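PDB 5GKD: AlyGC from Glaciecola chathamensis, which catalyses the cleavage of the polysaccharide alginate, probably by beta-elimination, as a lyase of polysaccharide lyase family 6. Local coordinates for residues V291-P296 and E331-P336; R626-E631 and L685-E689. One frame throughout, in Å; residues are numbered along the deposited sequence.

Interaction 1. Residues V291-P296 and E331-P336; sequences VMNGVP and ERSAAP
The backbone of 291-296 is extended throughout: it leaves a strand at Met-292 and runs on through Gly-294 (phi/psi -114/-179°) to Pro-296. Segment 331-336 runs past it at 125° between end-to-end directions, with an inverse gamma turn centred on Arg-332 (-87/74°), whose bond from Ser-333 N to Glu-331 O is weak at 3.0 Å. One antiparallel hydrogen-bonded bridge joins the two, with Gly-294 N donating to Ala-334 O (2.9 Å) and Ala-334 N to Gly-294 O (3.0 Å). Ser-333 and Ala-334 both face Gly-294, forming a classic beta bulge. The CA of Val-295 lies 4.3 Å from that of Arg-332, and the CA of Asn-293 lies 4.9 Å from that of Ala-335. A water donates to Met-292 O (2.7 Å) and to Ala-334 O (3.0 Å). Strands 289-292 and 322-326 are neighbours in one sheet of the parallel beta-helix, on successive coils, and the loop after 322-326 folds back over the end of 289-292. Asn-293 points toward that loop, and its ND2 donates to Arg-332 O at 2.8 Å and also to Asp-359. Val-291 CG1 packs on Pro-336 CG at 3.9 Å, while Val-295 (chi1 t) sets CG2 3.8 Å from Arg-332 CG. On the exposed side Pro-296 CG lies 3.3 Å from Ser-333 OG. Met-292 brings CE to 3.7 Å from Arg-332 CD. Arg-332 bonds through NE to Gly-327 O and makes a cation-pi contact with Tyr-303, a residue of the carbonate pocket; the carbonate lies about 6 Å from the Met-292 side chain.

Interaction 2. Residues R626-E631 and L685-E689; sequences RGGTDE and LTVGE
Val-687 loses the most surface here, with its CB directed toward 626-631. Chi1 is m, which sets CG2 3.6 Å from Thr-629 CA, 3.8 Å from Asp-630 O and 4.1 Å from Glu-631 CG, so the valine packs against the backbone of Thr-629 and Asp-630. The CA of Thr-629 lies 5.8 Å from that of Val-687, and the CA of Glu-631 equally far from that of Gly-688. Both segments are irregular; Gly-628 (phi/psi 97/-163°) and Gly-688 (82/23°) take positive phi. No direct hydrogen bond crosses between them. Arg-626 (t, t, p) curls beneath its own loop, where NH1 donates to Asp-630 O at 3.0 Å and NE bonds to Gly-664 O. Its NH2 donates to a water at 2.8 Å, which has Asp-630 O (2.9 Å) and, in weak geometry, Val-687 O (3.0 Å) within donating reach, but more acceptors than protons. A second water accepts a weak bond from NH2 of Arg-626 (3.0 Å) and donates to Val-687 O (3.0 Å). Thr-686, also turned toward the other loop with chi1 p, donates OG1 to a third water at 3.0 Å; that water donates to Arg-626 O (2.8 Å) and Gly-628 O (2.7 Å). At the far end one more water links Glu-631 OE2 (3.2 Å) to Gly-688 N (3.0 Å), while Glu-631 forms salt bridges with Arg-332 and Arg-284. These are loops leaving two coils of the C-terminal parallel beta-helix, joined by Val-687 packing and water-mediated hydrogen bonds where Asp-630 touches the calcium ligand Asn-180 of the N-terminal beta-helix.

From the N terminus, the chain coils through the first parallel beta-helix, and interaction 1 closes a loop there when 331-336 returns to the end of strand 289-292, enclosing strand 322-326. Only much later, in the second beta-helix, does interaction 2 close its own, with 685-689 meeting 626-631 around the intervening strand 660-663. The two are in series, neither nested nor crossed, with centres about 18 Å apart. They nevertheless meet in space: Arg-332 NH2 and Glu-631 OE2 form a 2.9 Å salt bridge, and Arg-284 pairs with both Glu-631 and Glu-689. Loops of the two beta-helices are thus tied together beside the calcium and carbonate sites.

Interaction 1. Residues V291-P296 and E331-P336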
loop_
_atom_site.group_PDB
_atom_site.type_symbol
_atom_site.label_atom_id
_atom_site.label_comp_id
_atom_site.label_asym_id
_atom_site.label_seq_id
_atom_site.Cartn_x
_atom_site.Cartn_y
_atom_site.Cartn_z
ATOM N N VAL A 291 24.927 6.363 -30.468
ATOM C CA VAL A 291 26.303 6.213 -30.028
ATOM C C VAL A 291 26.485 7.154 -28.845
ATOM O O VAL A 291 26.471 8.381 -29.006
ATOM C CB VAL A 291 27.313 6.506 -31.143
ATOM C CG1 VAL A 291 28.714 6.131 -30.686
ATOM C CG2 VAL A 291 26.954 5.732 -32.408
ATOM N N MET A 292 26.645 6.587 -27.659
ATOM C CA MET A 292 26.607 7.372 -26.435
ATOM C C MET A 292 27.952 8.014 -26.110
ATOM O O MET A 292 29.017 7.534 -26.508
ATOM C CB MET A 292 26.174 6.507 -25.255
ATOM C CG MET A 292 24.674 6.386 -25.089
ATOM S SD MET A 292 24.201 5.736 -23.470
ATOM C CE MET A 292 24.645 7.108 -22.398
ATOM N N ASN A 293 27.878 9.121 -25.382
ATOM C CA ASN A 293 29.000 9.603 -24.593
ATOM C C ASN A 293 29.153 8.743 -23.352
ATOM O O ASN A 293 28.175 8.217 -22.829
ATOM C CB ASN A 293 28.782 11.060 -24.175
ATOM C CG ASN A 293 29.602 12.032 -25.007
ATOM O OD1 ASN A 293 29.893 11.764 -26.158
ATOM N ND2 ASN A 293 30.018 13.136 -24.401
ATOM N N GLY A 294 30.395 8.605 -22.883
ATOM C CA GLY A 294 30.701 7.904 -21.660
ATOM C C GLY A 294 31.263 8.833 -20.591
ATOM O O GLY A 294 31.378 10.039 -20.767
ATOM N N VAL A 295 31.587 8.239 -19.455
ATOM C CA VAL A 295 32.161 8.948 -18.315
ATOM C C VAL A 295 33.659 8.656 -18.285
ATOM O O VAL A 295 34.043 7.480 -18.334
ATOM C CB VAL A 295 31.509 8.516 -16.989
ATOM C CG1 VAL A 295 32.064 9.340 -15.820
ATOM C CG2 VAL A 295 29.998 8.599 -17.041
ATOM N N PRO A 296 34.526 9.671 -18.215
ATOM C CA PRO A 296 35.954 9.393 -18.009
ATOM C C PRO A 296 36.153 8.614 -16.720
ATOM O O PRO A 296 35.538 8.920 -15.699
ATOM C CB PRO A 296 36.589 10.785 -17.922
ATOM C CG PRO A 296 35.536 11.747 -18.392
ATOM C CD PRO A 296 34.223 11.108 -18.137
ATOM N N GLU A 331 28.746 14.930 -16.575
ATOM C CA GLU A 331 29.248 13.618 -16.188
ATOM C C GLU A 331 29.755 12.846 -17.397
ATOM O O GLU A 331 30.905 12.400 -17.416
ATOM C CB GLU A 331 28.157 12.812 -15.461
ATOM C CG GLU A 331 28.627 11.445 -14.979
ATOM C CD GLU A 331 27.500 10.445 -14.748
ATOM O OE1 GLU A 331 26.350 10.747 -15.138
ATOM O OE2 GLU A 331 27.773 9.353 -14.175
ATOM N N ARG A 332 28.903 12.673 -18.410
ATOM C CA ARG A 332 29.233 11.885 -19.602
ATOM C C ARG A 332 29.936 12.765 -20.644
ATOM O O ARG A 332 29.393 13.128 -21.684
ATOM C CB ARG A 332 27.975 11.234 -20.174
ATOM C CG ARG A 332 27.362 10.120 -19.326
ATOM C CD ARG A 332 26.109 9.559 -19.997
ATOM N NE ARG A 332 24.984 10.486 -19.906
ATOM C CZ ARG A 332 23.820 10.208 -19.336
ATOM N NH1 ARG A 332 23.606 9.021 -18.808
ATOM N NH2 ARG A 332 22.869 11.124 -19.297
ATOM N N SER A 333 31.193 13.072 -20.361
ATOM C CA SER A 333 31.942 14.048 -21.137
ATOM C C SER A 333 32.928 13.413 -22.103
ATOM O O SER A 333 33.639 14.136 -22.803
ATOM C CB SER A 333 32.689 14.999 -20.194
ATOM O OG SER A 333 33.628 14.276 -19.418
ATOM N N ALA A 334 32.999 12.092 -22.153
ATOM C CA ALA A 334 33.949 11.376 -23.001
ATOM C C ALA A 334 33.244 11.013 -24.305
ATOM O O ALA A 334 32.440 10.079 -24.344
ATOM C CB ALA A 334 34.483 10.133 -22.289
ATOM N N ALA A 335 33.560 11.753 -25.375
ATOM C CA ALA A 335 32.957 11.557 -26.686
ATOM C C ALA A 335 33.562 10.347 -27.391
ATOM O O ALA A 335 34.635 9.873 -27.019
ATOM C CB ALA A 335 33.133 12.818 -27.531
ATOM N N PRO A 336 32.887 9.822 -28.410
ATOM C CA PRO A 336 33.370 8.595 -29.064
ATOM C C PRO A 336 34.713 8.785 -29.766
ATOM O O PRO A 336 34.963 9.814 -30.401
ATOM C CB PRO A 336 32.264 8.277 -30.075
ATOM C CG PRO A 336 31.069 8.997 -29.598
ATOM C CD PRO A 336 31.567 10.233 -28.914
HETATM O O HOH W 1 31.705 7.847 -26.250
#

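Interaction 2. Residues R626-E631 and L685-E689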
loop_
_atom_site.group_PDB
_atom_site.type_symbol
_atom_site.label_atom_id
_atom_site.label_comp_id
_atom_site.label_asym_id
_atom_site.label_seq_id
_atom_site.Cartn_x
_atom_site.Cartn_y
_atom_site.Cartn_z
ATOM N N ARG A 626 7.913 11.284 -10.630
ATOM C CA ARG A 626 8.863 10.216 -10.925
ATOM C C ARG A 626 10.196 10.674 -10.361
ATOM O O ARG A 626 10.819 11.591 -10.906
ATOM C CB ARG A 626 8.972 9.931 -12.431
ATOM C CG ARG A 626 9.991 8.832 -12.785
ATOM C CD ARG A 626 10.228 8.702 -14.300
ATOM N NE ARG A 626 10.910 9.862 -14.882
ATOM C CZ ARG A 626 12.202 9.900 -15.187
ATOM N NH1 ARG A 626 12.951 8.834 -14.986
ATOM N NH2 ARG A 626 12.744 11.002 -15.691
ATOM N N GLY A 627 10.627 10.058 -9.274
ATOM C CA GLY A 627 11.808 10.505 -8.574
ATOM C C GLY A 627 13.046 9.661 -8.818
ATOM O O GLY A 627 12.980 8.496 -9.219
ATOM N N GLY A 628 14.184 10.264 -8.522
ATOM C CA GLY A 628 15.459 9.631 -8.719
ATOM C C GLY A 628 16.105 10.039 -10.028
ATOM O O GLY A 628 15.750 11.027 -10.668
ATOM N N THR A 629 17.078 9.235 -10.426
ATOM C CA THR A 629 17.977 9.574 -11.515
ATOM C C THR A 629 17.973 8.493 -12.589
ATOM O O THR A 629 18.946 8.351 -13.325
ATOM C CB THR A 629 19.388 9.812 -10.974
ATOM O OG1 THR A 629 19.828 8.653 -10.276
ATOM C CG2 THR A 629 19.392 10.954 -9.984
ATOM N N ASP A 630 16.887 7.743 -12.706
ATOM C CA ASP A 630 16.811 6.710 -13.731
ATOM C C ASP A 630 16.607 7.311 -15.116
ATOM O O ASP A 630 15.844 8.260 -15.305
ATOM C CB ASP A 630 15.683 5.731 -13.423
ATOM C CG ASP A 630 15.523 4.682 -14.495
ATOM O OD1 ASP A 630 16.375 3.779 -14.538
ATOM O OD2 ASP A 630 14.557 4.754 -15.294
ATOM N N GLU A 631 17.274 6.731 -16.090
ATOM C CA GLU A 631 17.099 7.110 -17.484
ATOM C C GLU A 631 16.679 5.911 -18.326
ATOM O O GLU A 631 17.056 5.784 -19.488
ATOM C CB GLU A 631 18.372 7.745 -18.036
ATOM C CG GLU A 631 18.812 8.991 -17.282
ATOM C CD GLU A 631 20.162 9.512 -17.751
ATOM O OE1 GLU A 631 21.189 9.059 -17.204
ATOM O OE2 GLU A 631 20.187 10.368 -18.668
ATOM N N LEU A 685 11.931 19.551 -12.903
ATOM C CA LEU A 685 12.628 18.774 -13.893
ATOM C C LEU A 685 13.791 17.978 -13.340
ATOM O O LEU A 685 14.553 18.494 -12.596
ATOM C CB LEU A 685 13.086 19.684 -15.015
ATOM C CG LEU A 685 11.982 20.448 -15.695
ATOM C CD1 LEU A 685 12.519 21.576 -16.519
ATOM C CD2 LEU A 685 11.044 19.557 -16.485
ATOM N N THR A 686 13.892 16.709 -13.711
ATOM C CA THR A 686 14.959 15.829 -13.260
ATOM C C THR A 686 15.926 15.479 -14.388
ATOM O O THR A 686 16.043 16.190 -15.321
ATOM C CB THR A 686 14.406 14.517 -12.681
ATOM O OG1 THR A 686 13.749 13.793 -13.698
ATOM C CG2 THR A 686 13.446 14.774 -11.562
ATOM N N VAL A 687 16.595 14.357 -14.292
ATOM C CA VAL A 687 17.506 13.907 -15.298
ATOM C C VAL A 687 16.817 13.485 -16.596
ATOM O O VAL A 687 15.631 13.417 -16.676
ATOM C CB VAL A 687 18.332 12.717 -14.782
ATOM C CG1 VAL A 687 19.074 13.098 -13.544
ATOM C CG2 VAL A 687 17.435 11.555 -14.447
ATOM N N GLY A 688 17.618 13.203 -17.598
ATOM C CA GLY A 688 17.185 12.752 -18.892
ATOM C C GLY A 688 16.707 13.722 -19.934
ATOM O O GLY A 688 15.984 13.349 -20.784
ATOM N N GLU A 689 17.121 14.974 -19.823
ATOM C CA GLU A 689 16.825 16.042 -20.771
ATOM C C GLU A 689 15.327 16.080 -21.148
ATOM O O GLU A 689 14.981 15.917 -22.305
ATOM C CB GLU A 689 17.696 15.919 -22.016
ATOM C CG GLU A 689 19.206 15.934 -21.702
ATOM C CD GLU A 689 20.097 15.709 -22.921
ATOM O OE1 GLU A 689 20.085 14.604 -23.500
ATOM O OE2 GLU A 689 20.836 16.629 -23.296
HETATM O O HOH W 2 13.394 11.332 -11.977
HETATM O O HOH W 3 12.656 13.845 -16.739
HETATM O O HOH W 4 15.203 10.515 -16.999
HETATM O O HOH W 5 20.586 13.319 -17.369
#